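Local coordinates for serine protease pet (Escherichia coli, PDB 4OM9), which is a secreted serine protease enterotoxin of enteroaggregative strains, probably acting on host alpha-fodrin, with a passenger domain built on a long beta-helix, at residues Val691-Ser696 with Met725-Gly730; Leu709-Ala714 with Ala747-Asp752; Phe741-Gln746 with Leu761-Ala766; Thr788-Ser793 with Ala806-Thr811. All blocks are in the same frame, centred on the assembly; numbering follows the deposited sequence.

Interaction 1: Val691-Ser696 with Met725-Gly730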
loop_
_atom_site.group_PDB
_atom_site.type_symbol
_atom_site.label_atom_id
_atom_site.label_comp_id
_atom_site.label_asym_id
_atom_site.label_seq_id
_atom_site.Cartn_x
_atom_site.Cartn_y
_atom_site.Cartn_z
ATOM N N VAL A 691 9.790 -18.736 1.747
ATOM C CA VAL A 691 8.730 -19.228 2.586
ATOM C C VAL A 691 9.285 -19.777 3.891
ATOM O O VAL A 691 10.083 -20.724 3.903
ATOM C CB VAL A 691 7.915 -20.303 1.844
ATOM C CG1 VAL A 691 6.666 -20.711 2.638
ATOM C CG2 VAL A 691 7.531 -19.777 0.469
ATOM N N THR A 692 8.874 -19.163 4.989
ATOM C CA THR A 692 9.215 -19.638 6.319
ATOM C C THR A 692 7.942 -20.027 7.060
ATOM O O THR A 692 7.016 -19.219 7.197
ATOM C CB THR A 692 9.971 -18.572 7.135
ATOM O OG1 THR A 692 10.962 -17.938 6.312
ATOM C CG2 THR A 692 10.631 -19.197 8.353
ATOM N N ALA A 693 7.890 -21.266 7.532
ATOM C CA ALA A 693 6.730 -21.741 8.272
ATOM C C ALA A 693 7.105 -22.076 9.714
ATOM O O ALA A 693 7.613 -23.157 9.991
ATOM C CB ALA A 693 6.126 -22.949 7.583
ATOM N N SER A 694 6.849 -21.148 10.626
ATOM C CA SER A 694 7.216 -21.313 12.027
ATOM C C SER A 694 6.092 -21.991 12.786
ATOM O O SER A 694 6.153 -22.183 14.002
ATOM C CB SER A 694 7.541 -19.959 12.660
ATOM O OG SER A 694 8.543 -19.281 11.919
ATOM N N SER A 695 5.057 -22.347 12.043
ATOM C CA SER A 695 3.860 -22.935 12.611
ATOM C C SER A 695 3.583 -24.236 11.878
ATOM O O SER A 695 3.920 -24.360 10.700
ATOM C CB SER A 695 2.681 -21.954 12.493
ATOM O OG SER A 695 1.502 -22.475 13.073
ATOM N N SER A 696 2.979 -25.200 12.564
ATOM C CA SER A 696 2.702 -26.516 11.975
ATOM C C SER A 696 2.056 -26.465 10.585
ATOM O O SER A 696 1.140 -25.676 10.341
ATOM C CB SER A 696 1.791 -27.325 12.900
ATOM O OG SER A 696 2.497 -27.900 13.978
ATOM N N MET A 725 6.774 -27.885 16.799
ATOM C CA MET A 725 5.591 -28.272 16.013
ATOM C C MET A 725 5.921 -29.270 14.875
ATOM O O MET A 725 7.063 -29.704 14.740
ATOM C CB MET A 725 4.898 -27.023 15.453
ATOM C CG MET A 725 5.799 -25.840 15.131
ATOM S SD MET A 725 6.594 -25.996 13.533
ATOM C CE MET A 725 8.051 -26.960 13.936
ATOM N N PHE A 726 4.925 -29.641 14.067
ATOM C CA PHE A 726 5.119 -30.678 13.042
ATOM C C PHE A 726 4.931 -30.209 11.600
ATOM O O PHE A 726 4.187 -29.277 11.325
ATOM C CB PHE A 726 4.156 -31.855 13.253
ATOM C CG PHE A 726 3.863 -32.174 14.688
ATOM C CD1 PHE A 726 4.885 -32.398 15.593
ATOM C CD2 PHE A 726 2.548 -32.275 15.124
ATOM C CE1 PHE A 726 4.599 -32.701 16.907
ATOM C CE2 PHE A 726 2.259 -32.577 16.438
ATOM C CZ PHE A 726 3.282 -32.789 17.329
ATOM N N TYR A 727 5.584 -30.903 10.675
ATOM C CA TYR A 727 5.319 -30.716 9.255
ATOM C C TYR A 727 5.136 -32.060 8.570
ATOM O O TYR A 727 6.104 -32.794 8.369
ATOM C CB TYR A 727 6.449 -29.952 8.571
ATOM C CG TYR A 727 6.772 -28.626 9.200
ATOM C CD1 TYR A 727 6.043 -27.485 8.879
ATOM C CD2 TYR A 727 7.813 -28.511 10.112
ATOM C CE1 TYR A 727 6.337 -26.270 9.458
ATOM C CE2 TYR A 727 8.124 -27.308 10.684
ATOM C CZ TYR A 727 7.384 -26.187 10.359
ATOM O OH TYR A 727 7.697 -24.980 10.948
ATOM N N ALA A 728 3.898 -32.382 8.212
ATOM C CA ALA A 728 3.623 -33.585 7.440
ATOM C C ALA A 728 3.243 -33.214 6.013
ATOM O O ALA A 728 2.453 -32.286 5.788
ATOM C CB ALA A 728 2.515 -34.401 8.090
ATOM N N ALA A 729 3.826 -33.925 5.055
ATOM C CA ALA A 729 3.402 -33.839 3.665
ATOM C C ALA A 729 3.278 -35.245 3.095
ATOM O O ALA A 729 4.269 -35.842 2.678
ATOM C CB ALA A 729 4.375 -33.007 2.850
ATOM N N GLY A 730 2.060 -35.772 3.101
ATOM C CA GLY A 730 1.793 -37.124 2.655
ATOM C C GLY A 730 2.306 -37.405 1.258
ATOM O O GLY A 730 2.765 -38.512 0.970
#
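S696 and F726 make the polar part of this contact. The backbone N of F726 donates to S696 OG at 3.0 Å, nearly straight (162°); OG can receive it because it is anti to the carbonyl carbon of S696 (chi1 -79°). A weaker CA-H...O contact runs beside it, from S696 CA to F726 O at 3.2 Å, so both backbone polar atoms of F726 lean on one serine. S695 O, also polar, lies oblique to the Y727 ring, 3.3 Å from CE1. The phenol hydroxyl is hydrogen-bonded to T712 O, on strand 708-712, which pairs with 690-693; it is modelled too close to its neighbours, and its detailed geometry carries little weight. The apolar part is Y727 CE1 on A693 CB, at 3.8 Å. M725 bends at chi2 and chi3, folding its side chain back over the turn, where CG lies 3.8 Å from S694 O; this residue is poorly ordered. F726, by contrast, turns its ring outward to the surface, resting on F698. The end of strand 690-693 and the corner after it meet strand 725-729 of the following coil, with A693 and the Y727 ring packed inside, as in the right-handed parallel beta-helix of autotransporter passenger domains.

Interaction 2: Leu709-Ala714 with Ala747-Asp752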
loop_
_atom_site.group_PDB
_atom_site.type_symbol
_atom_site.label_atom_id
_atom_site.label_comp_id
_atom_site.label_asym_id
_atom_site.label_seq_id
_atom_site.Cartn_x
_atom_site.Cartn_y
_atom_site.Cartn_z
ATOM N N LEU A 709 12.654 -22.664 1.240
ATOM C CA LEU A 709 11.639 -23.134 2.175
ATOM C C LEU A 709 12.281 -23.518 3.510
ATOM O O LEU A 709 13.166 -24.385 3.582
ATOM C CB LEU A 709 10.864 -24.317 1.593
ATOM C CG LEU A 709 9.811 -24.950 2.505
ATOM C CD1 LEU A 709 8.696 -23.917 2.885
ATOM C CD2 LEU A 709 9.221 -26.167 1.842
ATOM N N THR A 710 11.833 -22.853 4.565
ATOM C CA THR A 710 12.372 -23.073 5.890
ATOM C C THR A 710 11.265 -23.457 6.863
ATOM O O THR A 710 10.217 -22.814 6.925
ATOM C CB THR A 710 13.092 -21.830 6.402
ATOM O OG1 THR A 710 14.065 -21.419 5.438
ATOM C CG2 THR A 710 13.782 -22.127 7.715
ATOM N N LEU A 711 11.508 -24.516 7.622
ATOM C CA LEU A 711 10.526 -25.030 8.557
ATOM C C LEU A 711 11.104 -25.043 9.970
ATOM O O LEU A 711 12.156 -25.639 10.215
ATOM C CB LEU A 711 10.089 -26.421 8.122
ATOM C CG LEU A 711 9.738 -26.517 6.638
ATOM C CD1 LEU A 711 9.442 -27.958 6.246
ATOM C CD2 LEU A 711 8.555 -25.617 6.335
ATOM N N THR A 712 10.436 -24.357 10.894
ATOM C CA THR A 712 10.981 -24.148 12.234
ATOM C C THR A 712 9.916 -24.224 13.300
ATOM O O THR A 712 8.742 -24.002 13.021
ATOM C CB THR A 712 11.636 -22.763 12.408
ATOM O OG1 THR A 712 10.607 -21.800 12.636
ATOM C CG2 THR A 712 12.454 -22.351 11.193
ATOM N N GLY A 713 10.340 -24.482 14.534
ATOM C CA GLY A 713 9.443 -24.438 15.674
ATOM C C GLY A 713 8.840 -23.063 15.836
ATOM O O GLY A 713 9.314 -22.102 15.232
ATOM N N ALA A 714 7.791 -22.958 16.643
ATOM C CA ALA A 714 7.193 -21.654 16.907
ATOM C C ALA A 714 8.184 -20.802 17.688
ATOM O O ALA A 714 8.363 -20.986 18.888
ATOM C CB ALA A 714 5.885 -21.797 17.664
ATOM N N ALA A 747 11.894 -28.594 14.859
ATOM C CA ALA A 747 11.036 -28.946 13.747
ATOM C C ALA A 747 11.002 -30.459 13.566
ATOM O O ALA A 747 12.046 -31.096 13.483
ATOM C CB ALA A 747 11.522 -28.277 12.479
ATOM N N SER A 748 9.805 -31.029 13.499
ATOM C CA SER A 748 9.651 -32.452 13.225
ATOM C C SER A 748 8.982 -32.657 11.868
ATOM O O SER A 748 7.798 -32.396 11.713
ATOM C CB SER A 748 8.843 -33.124 14.331
ATOM O OG SER A 748 8.601 -34.481 14.017
ATOM N N VAL A 749 9.749 -33.129 10.892
ATOM C CA VAL A 749 9.325 -33.138 9.497
ATOM C C VAL A 749 9.092 -34.542 8.957
ATOM O O VAL A 749 10.017 -35.352 8.887
ATOM C CB VAL A 749 10.371 -32.450 8.605
ATOM C CG1 VAL A 749 9.900 -32.400 7.159
ATOM C CG2 VAL A 749 10.674 -31.067 9.130
ATOM N N THR A 750 7.856 -34.824 8.555
ATOM C CA THR A 750 7.515 -36.132 8.005
ATOM C C THR A 750 7.207 -35.990 6.514
ATOM O O THR A 750 6.707 -34.958 6.074
ATOM C CB THR A 750 6.306 -36.765 8.760
ATOM O OG1 THR A 750 6.625 -36.904 10.150
ATOM C CG2 THR A 750 5.947 -38.138 8.204
ATOM N N GLY A 751 7.528 -37.020 5.736
ATOM C CA GLY A 751 7.210 -37.034 4.319
ATOM C C GLY A 751 8.462 -37.010 3.473
ATOM O O GLY A 751 9.371 -36.218 3.730
ATOM N N ASP A 752 8.504 -37.871 2.460
ATOM C CA ASP A 752 9.715 -38.073 1.666
ATOM C C ASP A 752 10.141 -36.790 0.969
ATOM O O ASP A 752 9.338 -35.884 0.774
ATOM C CB ASP A 752 9.505 -39.182 0.631
ATOM C CG ASP A 752 9.080 -40.498 1.261
ATOM O OD1 ASP A 752 9.506 -40.787 2.395
ATOM O OD2 ASP A 752 8.311 -41.243 0.622
#
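A747 and L711 meet methyl to carbonyl: A747 CB sits 3.5 Å from L711 O and 4.2 Å from T712 CA, packing against the backbone at L711-T712. Farther along, L711 CD1 comes within 4.4 Å of V749 CG2, a loose apolar contact. CD1 gets there because it is anti to L711 CA (chi2 175°). The strands are not sheet neighbours; their axes come within 6.9 Å at 121°, so they face each other across the interior rather than pairing. The next shell holds these groups in place. Y727 packs against L711, A747 and V749 alike. T712 OG1 donates to G713 O at 2.9 Å, tilted 23° from the carbonyl plane, bridging the two residues at the T712-G713 turn, and it has a weak link to S694 OG as well. Behind the other strand, S748 OG is hydrogen-bonded to S789 OG, while L711 is backbone-bonded to T742 of the neighbouring strand 740-744. Buried aliphatic carbons, with a single methyl against a carbonyl oxygen, carry the contact; dispersion holds the two faces together, and the directional bonds run within 709-714 or to neighbouring coils, not between these two segments.

Interaction 3: Phe741-Gln746 with Leu761-Ala766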
loop_
_atom_site.group_PDB
_atom_site.type_symbol
_atom_site.label_atom_id
_atom_site.label_comp_id
_atom_site.label_asym_id
_atom_site.label_seq_id
_atom_site.Cartn_x
_atom_site.Cartn_y
_atom_site.Cartn_z
ATOM N N PHE A 741 16.022 -26.029 1.070
ATOM C CA PHE A 741 15.028 -26.651 1.915
ATOM C C PHE A 741 15.643 -26.844 3.296
ATOM O O PHE A 741 16.444 -27.754 3.513
ATOM C CB PHE A 741 14.555 -27.971 1.308
ATOM C CG PHE A 741 13.533 -28.695 2.136
ATOM C CD1 PHE A 741 13.926 -29.579 3.131
ATOM C CD2 PHE A 741 12.179 -28.509 1.908
ATOM C CE1 PHE A 741 12.996 -30.250 3.889
ATOM C CE2 PHE A 741 11.236 -29.180 2.665
ATOM C CZ PHE A 741 11.645 -30.052 3.655
ATOM N N THR A 742 15.261 -25.969 4.216
ATOM C CA THR A 742 15.839 -25.914 5.545
ATOM C C THR A 742 14.845 -26.276 6.650
ATOM O O THR A 742 13.750 -25.723 6.728
ATOM C CB THR A 742 16.426 -24.506 5.831
ATOM O OG1 THR A 742 17.429 -24.199 4.857
ATOM C CG2 THR A 742 17.044 -24.427 7.223
ATOM N N ALA A 743 15.235 -27.215 7.502
ATOM C CA ALA A 743 14.468 -27.538 8.694
ATOM C C ALA A 743 15.371 -27.382 9.906
ATOM O O ALA A 743 16.515 -27.837 9.890
ATOM C CB ALA A 743 13.905 -28.942 8.615
ATOM N N LYS A 744 14.860 -26.742 10.951
ATOM C CA LYS A 744 15.669 -26.402 12.116
ATOM C C LYS A 744 14.818 -25.937 13.292
ATOM O O LYS A 744 13.618 -25.701 13.145
ATOM C CB LYS A 744 16.676 -25.309 11.758
ATOM C CG LYS A 744 16.038 -23.960 11.503
ATOM C CD LYS A 744 17.051 -22.959 10.965
ATOM C CE LYS A 744 16.387 -21.622 10.639
ATOM N NZ LYS A 744 17.366 -20.570 10.239
ATOM N N ASN A 745 15.456 -25.806 14.454
ATOM C CA ASN A 745 14.824 -25.241 15.647
ATOM C C ASN A 745 13.533 -25.928 16.065
ATOM O O ASN A 745 12.460 -25.357 15.943
ATOM C CB ASN A 745 14.552 -23.751 15.438
ATOM C CG ASN A 745 15.727 -22.883 15.843
ATOM O OD1 ASN A 745 16.658 -22.673 15.064
ATOM N ND2 ASN A 745 15.692 -22.376 17.071
ATOM N N GLN A 746 13.654 -27.151 16.570
ATOM C CA GLN A 746 12.515 -27.916 17.077
ATOM C C GLN A 746 11.444 -28.103 16.007
ATOM O O GLN A 746 10.264 -27.813 16.211
ATOM C CB GLN A 746 11.949 -27.251 18.332
ATOM C CG GLN A 746 12.842 -27.456 19.550
ATOM C CD GLN A 746 12.428 -26.625 20.739
ATOM O OE1 GLN A 746 11.498 -25.828 20.657
ATOM N NE2 GLN A 746 13.118 -26.808 21.855
ATOM N N LEU A 761 20.970 -28.265 1.820
ATOM C CA LEU A 761 20.424 -28.051 3.162
ATOM C C LEU A 761 19.475 -29.180 3.628
ATOM O O LEU A 761 18.945 -29.913 2.785
ATOM C CB LEU A 761 19.755 -26.666 3.178
ATOM C CG LEU A 761 20.815 -25.552 3.229
ATOM C CD1 LEU A 761 20.202 -24.170 3.140
ATOM C CD2 LEU A 761 21.679 -25.684 4.486
ATOM N N SER A 762 19.265 -29.363 4.944
ATOM C CA SER A 762 19.733 -28.497 6.042
ATOM C C SER A 762 19.795 -29.156 7.409
ATOM O O SER A 762 20.753 -28.961 8.150
ATOM C CB SER A 762 18.799 -27.336 6.228
ATOM O OG SER A 762 17.654 -27.809 6.919
ATOM N N PHE A 763 18.716 -29.880 7.727
ATOM C CA PHE A 763 18.307 -30.309 9.082
ATOM C C PHE A 763 19.170 -29.871 10.267
ATOM O O PHE A 763 20.340 -30.225 10.364
ATOM C CB PHE A 763 18.190 -31.833 9.140
ATOM C CG PHE A 763 17.373 -32.430 8.036
ATOM C CD1 PHE A 763 16.152 -31.898 7.685
ATOM C CD2 PHE A 763 17.838 -33.539 7.349
ATOM C CE1 PHE A 763 15.407 -32.458 6.656
ATOM C CE2 PHE A 763 17.106 -34.105 6.331
ATOM C CZ PHE A 763 15.887 -33.566 5.982
ATOM N N GLY A 764 18.574 -29.125 11.187
ATOM C CA GLY A 764 19.248 -28.792 12.425
ATOM C C GLY A 764 19.869 -27.414 12.472
ATOM O O GLY A 764 20.524 -26.969 11.526
ATOM N N SER A 765 19.655 -26.741 13.598
ATOM C CA SER A 765 20.200 -25.412 13.831
ATOM C C SER A 765 21.715 -25.411 13.713
ATOM O O SER A 765 22.406 -25.983 14.556
ATOM C CB SER A 765 19.789 -24.909 15.214
ATOM O OG SER A 765 18.408 -25.124 15.448
ATOM N N ALA A 766 22.223 -24.770 12.664
ATOM C CA ALA A 766 23.661 -24.696 12.421
ATOM C C ALA A 766 24.386 -23.962 13.548
ATOM O O ALA A 766 24.648 -22.763 13.451
ATOM C CB ALA A 766 23.934 -24.016 11.090
#
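S762 turns its OG into the space between its own backbone N and carbonyl carbon (chi1 77°), and this brings the hydroxyl against the strand at T742 and A743. There the N of A743 donates to S762 OG at a short 2.6 Å, with an angle of 153°. The serine CB and OG also lie against T742, whose CG2 is 3.4 Å from that OG. Beyond T742, the side chain of L761 crosses obliquely, placing CD1 3.3 Å from T742 OG1. On the other side of A743 a backbone bond takes over: G764 N donates to A743 O at 2.8 Å, and F763 CA adds a CA-H...O contact to the same oxygen. The two segments run almost parallel, 8° apart, as successive coils of a parallel beta-helix do, yet 761-766 is not a regular strand: the peptide before S762 is cis, and a serine hydroxyl accepts where a backbone carbonyl would in a parallel sheet. Inward, A743 CB touches the rim of the F763 ring in its plane, 3.8 Å from CD1, and F741 CE1 stands 4.3 Å from F763 CE1; the F763 ring is stacked on Y790 of the next coil. Outward, K744 lays its CB over the backbone between G764 and S765, 3.8 Å from S765 N, before its extended chain leads away. At the far end N745 OD1 lies 3.0 Å from S765 OG, a hydroxyl whose hydrogen bond goes to D787.

Interaction 4: Thr788-Ser793 with Ala806-Thr811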
loop_
_atom_site.group_PDB
_atom_site.type_symbol
_atom_site.label_atom_id
_atom_site.label_comp_id
_atom_site.label_asym_id
_atom_site.label_seq_id
_atom_site.Cartn_x
_atom_site.Cartn_y
_atom_site.Cartn_z
ATOM N N THR A 788 15.937 -31.159 15.731
ATOM C CA THR A 788 15.293 -31.403 14.446
ATOM C C THR A 788 15.210 -32.875 14.101
ATOM O O THR A 788 16.220 -33.578 14.077
ATOM C CB THR A 788 16.027 -30.672 13.292
ATOM O OG1 THR A 788 16.016 -29.256 13.529
ATOM C CG2 THR A 788 15.350 -30.960 11.954
ATOM N N SER A 789 14.001 -33.348 13.835
ATOM C CA SER A 789 13.846 -34.703 13.331
ATOM C C SER A 789 13.160 -34.651 11.975
ATOM O O SER A 789 12.338 -33.770 11.716
ATOM C CB SER A 789 13.055 -35.579 14.304
ATOM O OG SER A 789 11.666 -35.316 14.205
ATOM N N TYR A 790 13.538 -35.590 11.115
ATOM C CA TYR A 790 12.945 -35.770 9.808
ATOM C C TYR A 790 12.663 -37.242 9.583
ATOM O O TYR A 790 13.316 -38.094 10.199
ATOM C CB TYR A 790 13.865 -35.221 8.709
ATOM C CG TYR A 790 13.483 -35.731 7.346
ATOM C CD1 TYR A 790 12.437 -35.156 6.637
ATOM C CD2 TYR A 790 14.129 -36.829 6.791
ATOM C CE1 TYR A 790 12.066 -35.645 5.403
ATOM C CE2 TYR A 790 13.766 -37.321 5.566
ATOM C CZ TYR A 790 12.738 -36.733 4.877
ATOM O OH TYR A 790 12.387 -37.241 3.653
ATOM N N GLN A 791 11.697 -37.553 8.715
ATOM C CA GLN A 791 11.540 -38.931 8.213
ATOM C C GLN A 791 10.704 -39.002 6.936
ATOM O O GLN A 791 9.632 -38.431 6.866
ATOM C CB GLN A 791 10.936 -39.858 9.291
ATOM C CG GLN A 791 9.550 -39.467 9.750
ATOM C CD GLN A 791 8.781 -40.694 10.241
ATOM O OE1 GLN A 791 8.361 -41.535 9.438
ATOM N NE2 GLN A 791 8.614 -40.812 11.554
ATOM N N GLY A 792 11.197 -39.722 5.933
ATOM C CA GLY A 792 12.460 -40.423 6.047
ATOM C C GLY A 792 12.916 -41.103 4.776
ATOM O O GLY A 792 13.310 -42.256 4.819
ATOM N N SER A 793 12.869 -40.396 3.651
ATOM C CA SER A 793 13.389 -40.939 2.398
ATOM C C SER A 793 13.838 -39.828 1.451
ATOM O O SER A 793 13.024 -39.030 0.997
ATOM C CB SER A 793 12.336 -41.813 1.721
ATOM O OG SER A 793 12.660 -42.037 0.363
ATOM N N ALA A 806 20.938 -33.637 14.411
ATOM C CA ALA A 806 19.716 -34.120 13.761
ATOM C C ALA A 806 19.577 -35.634 14.163
ATOM O O ALA A 806 20.182 -35.977 15.177
ATOM C CB ALA A 806 19.790 -33.838 12.277
ATOM N N LEU A 807 18.885 -36.576 13.491
ATOM C CA LEU A 807 18.586 -36.697 12.062
ATOM C C LEU A 807 17.308 -37.465 11.780
ATOM O O LEU A 807 16.287 -37.260 12.430
ATOM C CB LEU A 807 19.735 -37.407 11.352
ATOM C CG LEU A 807 20.350 -36.792 10.102
ATOM C CD1 LEU A 807 19.359 -35.892 9.403
ATOM C CD2 LEU A 807 21.615 -36.063 10.476
ATOM N N TRP A 808 17.382 -38.368 10.806
ATOM C CA TRP A 808 16.197 -39.103 10.385
ATOM C C TRP A 808 16.191 -40.554 10.767
ATOM O O TRP A 808 17.205 -41.120 11.172
ATOM C CB TRP A 808 15.963 -39.009 8.866
ATOM C CG TRP A 808 17.140 -39.131 7.957
ATOM C CD1 TRP A 808 18.447 -38.932 8.261
ATOM C CD2 TRP A 808 17.098 -39.451 6.568
ATOM N NE1 TRP A 808 19.233 -39.123 7.150
ATOM C CE2 TRP A 808 18.423 -39.438 6.091
ATOM C CE3 TRP A 808 16.067 -39.754 5.678
ATOM C CZ2 TRP A 808 18.747 -39.715 4.773
ATOM C CZ3 TRP A 808 16.387 -40.026 4.373
ATOM C CH2 TRP A 808 17.721 -40.017 3.931
ATOM N N LYS A 809 15.014 -41.143 10.619
ATOM C CA LYS A 809 14.828 -42.545 10.919
ATOM C C LYS A 809 14.935 -43.384 9.639
ATOM O O LYS A 809 14.935 -44.609 9.691
ATOM C CB LYS A 809 13.482 -42.755 11.608
ATOM C CG LYS A 809 13.133 -41.699 12.666
ATOM C CD LYS A 809 12.032 -42.228 13.584
ATOM C CE LYS A 809 11.643 -41.251 14.681
ATOM N NZ LYS A 809 10.523 -40.362 14.252
ATOM N N VAL A 810 15.027 -42.695 8.501
ATOM C CA VAL A 810 15.160 -43.293 7.163
ATOM C C VAL A 810 14.186 -44.431 6.859
ATOM O O VAL A 810 14.419 -45.564 7.242
ATOM C CB VAL A 810 16.575 -43.818 6.925
ATOM C CG1 VAL A 810 16.746 -44.165 5.460
ATOM C CG2 VAL A 810 17.599 -42.781 7.340
ATOM N N THR A 811 13.111 -44.121 6.137
ATOM C CA THR A 811 12.057 -45.093 5.854
ATOM C C THR A 811 12.118 -45.649 4.437
ATOM O O THR A 811 11.275 -46.458 4.047
ATOM C CB THR A 811 10.637 -44.485 6.076
ATOM O OG1 THR A 811 10.534 -43.203 5.432
ATOM C CG2 THR A 811 10.329 -44.339 7.562
#
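Y790 and W808 lie on successive coils near the C-terminal part of the beta-helix, both side chains pointing the same way into its interior. A chi1 of 164° sets Y790 CG anti to the backbone N, and the Y790 and W808 side chains lie side by side. CE2 of Y790 touches W808 CE3 at 3.4 Å and CD2 reaches W808 CB at 3.5 Å; the planes stand at 50°, an oblique aromatic pair. The rim of the indole is closed by the chain turning past it, G792 C lying 3.5 Å from CE3 and S793 N 3.6 Å from CZ3. One face is capped from within its own segment by V810 CG2, over the ring centre. Between the coils the backbone match is loose, with 806-811 lacking the regular strand that pairing in a beta-helix normally has. Y790 N donates a weak bond to L807 O at 3.5 Å, and W808 CA offers a CA-H...O contact to Y790 O at 3.1 Å. Cis peptides precede both L807 and G792, another departure from even coils. Near G792 the carbonyl oxygen faces T811 N so closely that the bond modelled there is doubtful in length. The phenol of Y790 is busy at its far end: S793 N donates to OH at 3.2 Å, and the hydroxyl is also hydrogen-bonded to G751 O. W808 extends to V826 and S814.

Following the chain from the N terminus, 691-696 and then 709-714 open before 725-730 returns to close interaction 1. Next 741-746 opens, 747-752 closes interaction 2, and 761-766 closes interaction 3. Interactions 1 and 2 therefore cross, as do 2 and 3, whereas interaction 4 follows in series with its own short loop. The crossing reflects coil-by-coil stacking: backbone bonds join V691 to T710 and probably Y727 to T750 between interactions 1 and 2, L711 to T742 between 2 and 3, and V749 to Q791 between 2 and 4. Packing of F763 on L807, and of T788 on K744 and G764, ties interaction 3 to 4, carrying the stack toward the C-terminal coils.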